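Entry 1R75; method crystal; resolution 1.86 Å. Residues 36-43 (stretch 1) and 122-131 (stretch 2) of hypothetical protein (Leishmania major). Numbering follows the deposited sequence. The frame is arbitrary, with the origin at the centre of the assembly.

Stretch 1 (36-43) PMFSNILY
Stretch 2 (122-131) GWRVDTLEAR

A tight turn lays three apolar side chains on one side of a long β-strand, and the contact is purely van der Waals packing: no hydrogen bond crosses it, and it buries 307 Å² summed over both sides.

Stretch 2 is extended from Trp 123 to Arg 131, with most phi/psi values near -140/145; Val 125 (-63/126) and Asp 126 (-94/-48) depart from that pattern. Beyond them the strand alternates again, so that Leu 128 and Ala 130 point toward stretch 1 while Glu 129, between them, points away.

Stretch 1 folds back on itself. Ser 39 (56/46) and Asn 40 (52/34) take left-handed backbone angles, and the turn is closed by Ile 41 N to Phe 38 O at 3.1 Å and by a weak bond from Met 37 N to Leu 42 O at 2.8 Å. This brings Met 37, Phe 38 and Leu 42 to the strand, leaving Ser 39 and Asn 40 out of its reach.

Register is set by Phe 38 and Leu 128, whose CA atoms lie 7.7 Å apart, a spacing filled by side chains. Phe 38 (chi1 t, chi2 77°) brings CD1 to 3.4 Å from CG of Leu 128 and CE2 to 3.5 Å from CB of Ala 130, meeting both obliquely. CZ of Phe 38 also lies 4.2 Å from the backbone C of Glu 129. Leu 128 (t, chi2 36°) is shared, its CD1 reaching CD2 of Leu 42 (t, p) at 3.8 Å.

Met 37 (m, t, chi3 119°) extends the patch toward the strand's start. Its CE sits 4.3 Å from CG2 of Val 125 (t) and 4.3 Å from CZ3 of Trp 123 (chi1 p, chi2 -81°), at the indole edge, a looser fit than that around Phe 38.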

# COMPACT_ATOMS: atom_id res chain seq x y z
N PRO A 36 10.91 2.26 0.16
CA PRO A 36 10.23 3.54 0.41
C PRO A 36 9.63 4.08 -0.87
O PRO A 36 10.10 3.77 -1.99
CB PRO A 36 11.37 4.45 0.96
CG PRO A 36 12.60 3.91 0.37
CD PRO A 36 12.39 2.41 0.23
N MET A 37 8.54 4.84 -0.74
CA MET A 37 7.79 5.28 -1.93
C MET A 37 7.24 6.70 -2.11
O MET A 37 7.03 7.16 -3.30
CB MET A 37 6.62 4.38 -2.10
CG MET A 37 7.00 3.09 -2.63
SD MET A 37 5.49 2.31 -2.85
CE MET A 37 5.43 2.02 -4.45
N PHE A 38 6.92 7.40 -1.06
CA PHE A 38 6.11 8.65 -1.24
C PHE A 38 6.77 9.73 -0.35
O PHE A 38 6.30 10.12 0.72
CB PHE A 38 4.63 8.29 -0.90
CG PHE A 38 3.63 9.45 -0.99
CD1 PHE A 38 3.16 9.89 -2.22
CD2 PHE A 38 3.14 10.04 0.15
CE1 PHE A 38 2.19 10.91 -2.32
CE2 PHE A 38 2.22 11.09 0.06
CZ PHE A 38 1.72 11.51 -1.19
N SER A 39 7.95 10.14 -0.80
CA SER A 39 8.85 10.98 -0.03
C SER A 39 9.11 10.27 1.27
O SER A 39 9.04 10.89 2.34
CB SER A 39 8.25 12.38 0.23
OG SER A 39 9.23 13.40 0.12
N ASN A 40 9.39 8.98 1.21
CA ASN A 40 9.61 8.23 2.46
C ASN A 40 8.53 8.35 3.54
O ASN A 40 8.83 8.39 4.75
CB ASN A 40 10.95 8.66 3.04
CG ASN A 40 11.98 8.78 1.99
OD1 ASN A 40 12.32 7.79 1.34
ND2 ASN A 40 12.42 10.02 1.71
N ILE A 41 7.27 8.47 3.14
CA ILE A 41 6.19 8.36 4.09
C ILE A 41 5.57 6.95 3.97
O ILE A 41 5.12 6.38 4.95
CB ILE A 41 5.10 9.41 3.81
CG1 ILE A 41 5.64 10.86 4.01
CG2 ILE A 41 3.97 9.23 4.77
CD1 ILE A 41 5.08 11.91 3.09
N LEU A 42 5.45 6.46 2.73
CA LEU A 42 4.83 5.17 2.46
C LEU A 42 5.85 4.15 2.13
O LEU A 42 6.68 4.35 1.23
CB LEU A 42 3.80 5.28 1.31
CG LEU A 42 2.87 4.08 1.14
CD1 LEU A 42 1.94 3.88 2.24
CD2 LEU A 42 2.12 4.10 -0.21
N TYR A 43 5.76 3.00 2.77
CA TYR A 43 6.69 1.89 2.47
C TYR A 43 5.91 0.75 1.93
O TYR A 43 4.88 0.41 2.53
CB TYR A 43 7.38 1.43 3.74
CG TYR A 43 8.30 2.52 4.26
CD1 TYR A 43 9.64 2.55 3.88
CD2 TYR A 43 7.81 3.54 5.02
CE1 TYR A 43 10.50 3.58 4.33
CE2 TYR A 43 8.62 4.56 5.46
CZ TYR A 43 9.97 4.55 5.14
OH TYR A 43 10.76 5.61 5.52
N GLY A 122 4.29 -7.01 -14.58
CA GLY A 122 4.42 -5.56 -14.71
C GLY A 122 3.43 -4.88 -13.76
O GLY A 122 2.28 -5.36 -13.59
N TRP A 123 3.83 -3.76 -13.16
CA TRP A 123 2.93 -2.98 -12.36
C TRP A 123 3.41 -1.57 -12.41
O TRP A 123 4.62 -1.33 -12.68
CB TRP A 123 2.94 -3.42 -10.92
CG TRP A 123 4.28 -3.38 -10.20
CD1 TRP A 123 5.27 -4.31 -10.28
CD2 TRP A 123 4.74 -2.40 -9.29
NE1 TRP A 123 6.33 -3.97 -9.49
CE2 TRP A 123 6.04 -2.80 -8.87
CE3 TRP A 123 4.25 -1.19 -8.85
CZ2 TRP A 123 6.79 -2.08 -7.99
CZ3 TRP A 123 5.02 -0.46 -7.93
CH2 TRP A 123 6.28 -0.92 -7.50
N ARG A 124 2.53 -0.65 -12.11
CA ARG A 124 2.89 0.79 -12.00
C ARG A 124 1.94 1.47 -11.06
O ARG A 124 0.78 1.14 -10.96
CB ARG A 124 2.91 1.55 -13.33
CG ARG A 124 1.69 1.64 -14.06
CD ARG A 124 1.96 2.16 -15.49
NE ARG A 124 2.16 3.57 -15.30
CZ ARG A 124 1.20 4.50 -15.49
NH1 ARG A 124 -0.00 4.17 -15.98
NH2 ARG A 124 1.44 5.76 -15.20
N VAL A 125 2.46 2.46 -10.35
CA VAL A 125 1.57 3.31 -9.59
C VAL A 125 0.60 4.09 -10.45
O VAL A 125 0.99 4.84 -11.35
CB VAL A 125 2.32 4.24 -8.69
CG1 VAL A 125 1.29 5.21 -8.01
CG2 VAL A 125 3.12 3.47 -7.71
N ASP A 126 -0.69 3.96 -10.15
CA ASP A 126 -1.72 4.67 -10.86
C ASP A 126 -2.07 5.97 -10.14
O ASP A 126 -2.15 7.05 -10.77
CB ASP A 126 -2.95 3.79 -10.94
CG ASP A 126 -4.12 4.48 -11.54
OD1 ASP A 126 -4.05 4.83 -12.74
OD2 ASP A 126 -5.17 4.72 -10.89
N THR A 127 -2.27 5.89 -8.82
CA THR A 127 -2.57 7.09 -7.99
C THR A 127 -1.84 6.97 -6.71
O THR A 127 -1.76 5.86 -6.12
CB THR A 127 -4.09 7.09 -7.59
OG1 THR A 127 -4.90 7.19 -8.76
CG2 THR A 127 -4.45 8.32 -6.72
N LEU A 128 -1.23 8.06 -6.25
CA LEU A 128 -0.63 8.07 -4.97
C LEU A 128 -0.94 9.48 -4.40
O LEU A 128 -0.49 10.49 -4.99
CB LEU A 128 0.79 7.82 -5.08
CG LEU A 128 1.56 7.40 -3.87
CD1 LEU A 128 0.89 6.51 -2.86
CD2 LEU A 128 2.87 6.70 -4.36
N GLU A 129 -1.82 9.53 -3.40
CA GLU A 129 -2.35 10.80 -2.87
C GLU A 129 -2.39 10.79 -1.36
O GLU A 129 -2.55 9.74 -0.75
CB GLU A 129 -3.80 10.99 -3.34
CG GLU A 129 -4.28 12.41 -3.24
CD GLU A 129 -4.64 13.01 -4.61
OE1 GLU A 129 -5.13 12.21 -5.51
OE2 GLU A 129 -4.43 14.26 -4.79
N ALA A 130 -2.17 11.93 -0.72
CA ALA A 130 -2.27 11.96 0.71
C ALA A 130 -3.06 13.18 1.10
O ALA A 130 -3.00 14.20 0.41
CB ALA A 130 -0.93 11.96 1.35
N ARG A 131 -3.72 13.05 2.25
CA ARG A 131 -4.43 14.19 2.83
C ARG A 131 -4.30 14.12 4.32
O ARG A 131 -3.93 13.07 4.85
CB ARG A 131 -5.87 14.22 2.35
CG ARG A 131 -6.82 13.26 3.02
CD ARG A 131 -8.19 13.11 2.33
NE ARG A 131 -9.03 14.31 2.39
CZ ARG A 131 -10.38 14.32 2.27
NH1 ARG A 131 -11.08 13.19 2.06
NH2 ARG A 131 -11.03 15.48 2.36